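Local coordinates for protein ORF14 (Streptomyces clavuligerus, PDB 2WPX) that binds acetyl-CoA and is probably an acyltransferase, a tandem GNAT protein of the clavulanic acid biosynthesis pathway, at residues A[110-114]-A[334-338]; A[7-11]-A[104-108]. One frame throughout, in Å; residues are numbered along the deposited sequence.

Contact 1: residues A[110-114]-A[334-338]; sequences RELAR and EAGPS
The last turn of helix 101-115 meets the chain end leaving strand 323-334, with the CA atoms of Arg110 and Ala335 4.7 Å apart. Residues 110-114 are regular helix (Arg114 N to Arg110 O, 3.0 Å). After Glu334, still extended, Ala335 turns at phi/psi -76/-42 and a cis peptide bond precedes Pro337. Ala335 is the most covered residue: its CB lies 4.1 Å from Ala113 CB, and its carbonyl oxygen faces two arginines. Arg114, with chi1 between wells at -108°, donates from NH1 to Ala335 O at 2.9 Å. Arg110, chi1 m, chi2 t and chi3 p, sets the face of its guanidinium over that same oxygen and donates from NE to Glu334 O at 3.0 Å; a weaker bond runs from NH2 to Gly336 O at 3.3 Å. In this tandem GNAT protein the helix follows the acetyl-CoA-binding loop of the N-terminal module, whereas the tail follows a strand from the C-terminal half that enters the sheet beside strand 120-127; Ala335 also pairs through its backbone with Thr119. Around the cis bond the tail stays close to Arg114, whose CD is 3.7 Å from both Gly336 CA and Pro337 O, and whose guanidinium presents a face to Ser338 CA, 3.4 Å from Arg114 CZ. One water accepts from Arg114 NE at 2.9 Å and is weakly linked to Ser338 OG at 3.4 Å.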
loop_
_atom_site.group_PDB
_atom_site.type_symbol
_atom_site.label_atom_id
_atom_site.label_comp_id
_atom_site.label_asym_id
_atom_site.label_seq_id
_atom_site.Cartn_x
_atom_site.Cartn_y
_atom_site.Cartn_z
ATOM N N ARG A 110 16.986 -10.472 -9.804
ATOM C CA ARG A 110 18.103 -11.050 -9.056
ATOM C C ARG A 110 19.464 -10.444 -9.343
ATOM O O ARG A 110 20.274 -10.245 -8.404
ATOM C CB ARG A 110 18.113 -12.579 -9.200
ATOM C CG ARG A 110 16.785 -13.089 -8.655
ATOM C CD ARG A 110 16.582 -14.541 -8.852
ATOM N NE ARG A 110 17.674 -15.313 -8.310
ATOM C CZ ARG A 110 18.643 -15.805 -9.069
ATOM N NH1 ARG A 110 18.605 -15.572 -10.368
ATOM N NH2 ARG A 110 19.628 -16.532 -8.548
ATOM N N GLU A 111 19.702 -10.117 -10.608
ATOM C CA GLU A 111 20.895 -9.368 -10.997
ATOM C C GLU A 111 20.974 -7.928 -10.366
ATOM O O GLU A 111 22.043 -7.513 -9.877
ATOM C CB GLU A 111 20.935 -9.276 -12.516
ATOM C CG GLU A 111 22.206 -8.725 -13.088
ATOM C CD GLU A 111 22.357 -9.130 -14.559
ATOM O OE1 GLU A 111 21.645 -8.548 -15.422
ATOM O OE2 GLU A 111 23.199 -10.027 -14.851
ATOM N N LEU A 112 19.851 -7.196 -10.371
ATOM C CA LEU A 112 19.799 -5.828 -9.783
ATOM C C LEU A 112 19.978 -5.910 -8.260
ATOM O O LEU A 112 20.751 -5.158 -7.686
ATOM C CB LEU A 112 18.486 -5.129 -10.110
ATOM C CG LEU A 112 18.292 -4.705 -11.571
ATOM C CD1 LEU A 112 16.874 -4.072 -11.720
ATOM C CD2 LEU A 112 19.461 -3.762 -12.129
ATOM N N ALA A 113 19.355 -6.902 -7.635
ATOM C CA ALA A 113 19.534 -7.102 -6.193
ATOM C C ALA A 113 20.981 -7.350 -5.860
ATOM O O ALA A 113 21.495 -6.828 -4.868
ATOM C CB ALA A 113 18.692 -8.225 -5.681
ATOM N N ARG A 114 21.623 -8.150 -6.690
ATOM C CA ARG A 114 23.006 -8.501 -6.505
ATOM C C ARG A 114 23.916 -7.273 -6.721
ATOM O O ARG A 114 24.894 -7.062 -6.016
ATOM C CB ARG A 114 23.370 -9.641 -7.455
ATOM C CG ARG A 114 23.550 -10.931 -6.755
ATOM C CD ARG A 114 23.401 -12.193 -7.591
ATOM N NE ARG A 114 23.566 -12.045 -9.025
ATOM C CZ ARG A 114 22.800 -12.692 -9.918
ATOM N NH1 ARG A 114 21.837 -13.497 -9.506
ATOM N NH2 ARG A 114 22.980 -12.535 -11.219
ATOM N N GLU A 334 16.087 -16.204 -2.761
ATOM C CA GLU A 334 17.511 -15.904 -2.886
ATOM C C GLU A 334 17.856 -15.100 -4.179
ATOM O O GLU A 334 17.373 -15.375 -5.294
ATOM C CB GLU A 334 18.348 -17.188 -2.756
ATOM C CG GLU A 334 18.344 -17.802 -1.345
ATOM C CD GLU A 334 19.357 -18.946 -1.203
ATOM O OE1 GLU A 334 19.061 -20.067 -1.628
ATOM O OE2 GLU A 334 20.466 -18.735 -0.678
ATOM N N ALA A 335 18.681 -14.090 -4.000
ATOM C CA ALA A 335 19.213 -13.306 -5.087
ATOM C C ALA A 335 20.328 -14.056 -5.818
ATOM O O ALA A 335 20.414 -14.006 -7.039
ATOM C CB ALA A 335 19.770 -11.976 -4.521
ATOM N N GLY A 336 21.205 -14.709 -5.067
ATOM C CA GLY A 336 22.516 -15.174 -5.599
ATOM C C GLY A 336 22.370 -16.622 -5.964
ATOM O O GLY A 336 21.289 -17.179 -5.730
ATOM N N PRO A 337 23.441 -17.274 -6.485
ATOM C CA PRO A 337 24.866 -16.914 -6.688
ATOM C C PRO A 337 25.248 -15.715 -7.602
ATOM O O PRO A 337 25.985 -14.807 -7.157
ATOM C CB PRO A 337 25.491 -18.195 -7.283
ATOM C CG PRO A 337 24.470 -19.269 -7.176
ATOM C CD PRO A 337 23.191 -18.720 -6.680
ATOM N N SER A 338 24.823 -15.734 -8.873
ATOM C CA SER A 338 25.431 -14.839 -9.883
ATOM C C SER A 338 25.376 -15.403 -11.323
ATOM O O SER A 338 26.211 -16.221 -11.742
ATOM C CB SER A 338 26.885 -14.509 -9.479
ATOM O OG SER A 338 27.511 -13.607 -10.379
HETATM O O HOH W 1 25.740 -10.652 -10.378
#

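Contact 2: residues A[7-11]-A[104-108]; sequences ELEFV and ALWAH
Phe10 fills the gap between edge strand 9-11 and helical residues 104-108. The two short axes approach to 11.1 Å and cross at -47°, with CA atoms nearest at Leu8 and Ala104 (8.5 Å) and at Phe10 and His108 (8.7 Å). On the extended segment Leu8 and Phe10 both point their CA-to-CB bonds toward the helix. Phe10 is m with chi2 -91°, and His108 is t, which brings the rings face to face: centroids 4.3 Å apart, planes inclined by 27°. Leu105 (m, t) leaves its helix sideways, but CD2 reaches the Phe10 ring edge, 3.7 Å from CE1. Leu8 (m, t) places CD1 3.8 Å from Ala104 CB, which is also 4.3 Å from Phe10 CZ. The helix follows the acetyl-CoA-binding loop of the GNAT fold and here packs on the sheet. Phe10 also touches Trp62 and Val64 of the neighbouring strand 57-66, while Trp62 meets His108 edge-to-face. Leu105 packs on Leu90 and Val92, both acetyl-CoA-binding residues, and Trp106 touches the cofactor. No hydrogen bond spans the two segments, so strand and helix are held together by ring stacking and apolar contact.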
loop_
_atom_site.group_PDB
_atom_site.type_symbol
_atom_site.label_atom_id
_atom_site.label_comp_id
_atom_site.label_asym_id
_atom_site.label_seq_id
_atom_site.Cartn_x
_atom_site.Cartn_y
_atom_site.Cartn_z
ATOM N N GLU A 7 14.322 -11.075 -28.896
ATOM C CA GLU A 7 15.260 -10.179 -28.224
ATOM C C GLU A 7 14.580 -9.196 -27.269
ATOM O O GLU A 7 13.809 -8.318 -27.672
ATOM C CB GLU A 7 16.047 -9.409 -29.264
ATOM C CG GLU A 7 17.277 -10.130 -29.738
ATOM C CD GLU A 7 18.490 -9.751 -28.906
ATOM O OE1 GLU A 7 18.983 -8.605 -29.065
ATOM O OE2 GLU A 7 18.943 -10.591 -28.084
ATOM N N LEU A 8 14.876 -9.301 -25.995
ATOM C CA LEU A 8 14.291 -8.334 -25.066
ATOM C C LEU A 8 15.304 -7.268 -24.735
ATOM O O LEU A 8 16.431 -7.583 -24.400
ATOM C CB LEU A 8 13.827 -9.013 -23.785
ATOM C CG LEU A 8 12.716 -10.046 -23.984
ATOM C CD1 LEU A 8 12.653 -11.046 -22.804
ATOM C CD2 LEU A 8 11.365 -9.375 -24.248
ATOM N N GLU A 9 14.897 -6.014 -24.835
ATOM C CA GLU A 9 15.726 -4.892 -24.458
ATOM C C GLU A 9 15.302 -4.348 -23.062
ATOM O O GLU A 9 14.132 -4.027 -22.840
ATOM C CB GLU A 9 15.547 -3.823 -25.511
ATOM C CG GLU A 9 16.677 -2.860 -25.643
ATOM C CD GLU A 9 16.176 -1.572 -26.243
ATOM O OE1 GLU A 9 16.975 -0.617 -26.361
ATOM O OE2 GLU A 9 14.956 -1.517 -26.571
ATOM N N PHE A 10 16.248 -4.296 -22.120
ATOM C CA PHE A 10 16.060 -3.649 -20.808
ATOM C C PHE A 10 16.574 -2.215 -20.835
ATOM O O PHE A 10 17.731 -1.976 -21.093
ATOM C CB PHE A 10 16.760 -4.426 -19.690
ATOM C CG PHE A 10 16.199 -5.793 -19.487
ATOM C CD1 PHE A 10 15.160 -5.996 -18.587
ATOM C CD2 PHE A 10 16.676 -6.871 -20.226
ATOM C CE1 PHE A 10 14.613 -7.264 -18.399
ATOM C CE2 PHE A 10 16.141 -8.162 -20.047
ATOM C CZ PHE A 10 15.092 -8.355 -19.134
ATOM N N VAL A 11 15.687 -1.271 -20.590
ATOM C CA VAL A 11 16.014 0.144 -20.603
ATOM C C VAL A 11 15.506 0.713 -19.259
ATOM O O VAL A 11 14.430 0.356 -18.811
ATOM C CB VAL A 11 15.291 0.825 -21.812
ATOM C CG1 VAL A 11 14.070 0.079 -22.108
ATOM C CG2 VAL A 11 14.917 2.295 -21.533
ATOM N N ALA A 104 12.446 -13.655 -17.549
ATOM C CA ALA A 104 13.543 -12.759 -17.853
ATOM C C ALA A 104 13.536 -11.548 -16.869
ATOM O O ALA A 104 14.593 -11.105 -16.442
ATOM C CB ALA A 104 13.458 -12.314 -19.333
ATOM N N LEU A 105 12.359 -11.078 -16.463
ATOM C CA LEU A 105 12.273 -9.930 -15.548
ATOM C C LEU A 105 12.805 -10.294 -14.163
ATOM O O LEU A 105 13.531 -9.566 -13.529
ATOM C CB LEU A 105 10.835 -9.450 -15.467
ATOM C CG LEU A 105 10.410 -8.570 -16.643
ATOM C CD1 LEU A 105 8.889 -8.283 -16.514
ATOM C CD2 LEU A 105 11.248 -7.249 -16.752
ATOM N N TRP A 106 12.467 -11.497 -13.745
ATOM C CA TRP A 106 12.887 -12.013 -12.499
ATOM C C TRP A 106 14.403 -12.232 -12.492
ATOM O O TRP A 106 15.088 -11.991 -11.469
ATOM C CB TRP A 106 12.185 -13.349 -12.303
ATOM C CG TRP A 106 12.605 -13.954 -11.070
ATOM C CD1 TRP A 106 13.568 -14.902 -10.908
ATOM C CD2 TRP A 106 12.150 -13.606 -9.761
ATOM N NE1 TRP A 106 13.696 -15.230 -9.563
ATOM C CE2 TRP A 106 12.843 -14.435 -8.843
ATOM C CE3 TRP A 106 11.185 -12.707 -9.269
ATOM C CZ2 TRP A 106 12.625 -14.362 -7.478
ATOM C CZ3 TRP A 106 10.978 -12.634 -7.897
ATOM C CH2 TRP A 106 11.703 -13.452 -7.022
ATOM N N ALA A 107 14.935 -12.719 -13.601
ATOM C CA ALA A 107 16.372 -12.917 -13.707
ATOM C C ALA A 107 17.093 -11.576 -13.649
ATOM O O ALA A 107 18.179 -11.470 -13.071
ATOM C CB ALA A 107 16.746 -13.678 -15.012
ATOM N N HIS A 108 16.507 -10.563 -14.273
ATOM C CA HIS A 108 17.046 -9.215 -14.215
ATOM C C HIS A 108 16.927 -8.698 -12.755
ATOM O O HIS A 108 17.886 -8.156 -12.198
ATOM C CB HIS A 108 16.324 -8.326 -15.257
ATOM C CG HIS A 108 16.894 -6.951 -15.405
ATOM N ND1 HIS A 108 16.156 -5.814 -15.147
ATOM C CD2 HIS A 108 18.118 -6.517 -15.788
ATOM C CE1 HIS A 108 16.901 -4.743 -15.330
ATOM N NE2 HIS A 108 18.100 -5.138 -15.711
#

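Overall arrangement
From the N terminus, strand 9-12 forms one outer edge of the sheet, and contact 2 brings it against helix 101-115, closing a loop of 92 residues that contains helices 18-33 and 43-51 and strands 57-66, 69-79 and 84-92. The same helix then continues directly into contact 1, whose loop of 219 residues takes in the rest of the N-terminal module and nearly all of the C-terminal half before the chain end returns. The two loops run in series, neither enclosing nor crossing the other, and their centres lie 14 Å apart. Helix 101-115 thus touches segments near both ends of the chain, joining the first strand to the tail after the last.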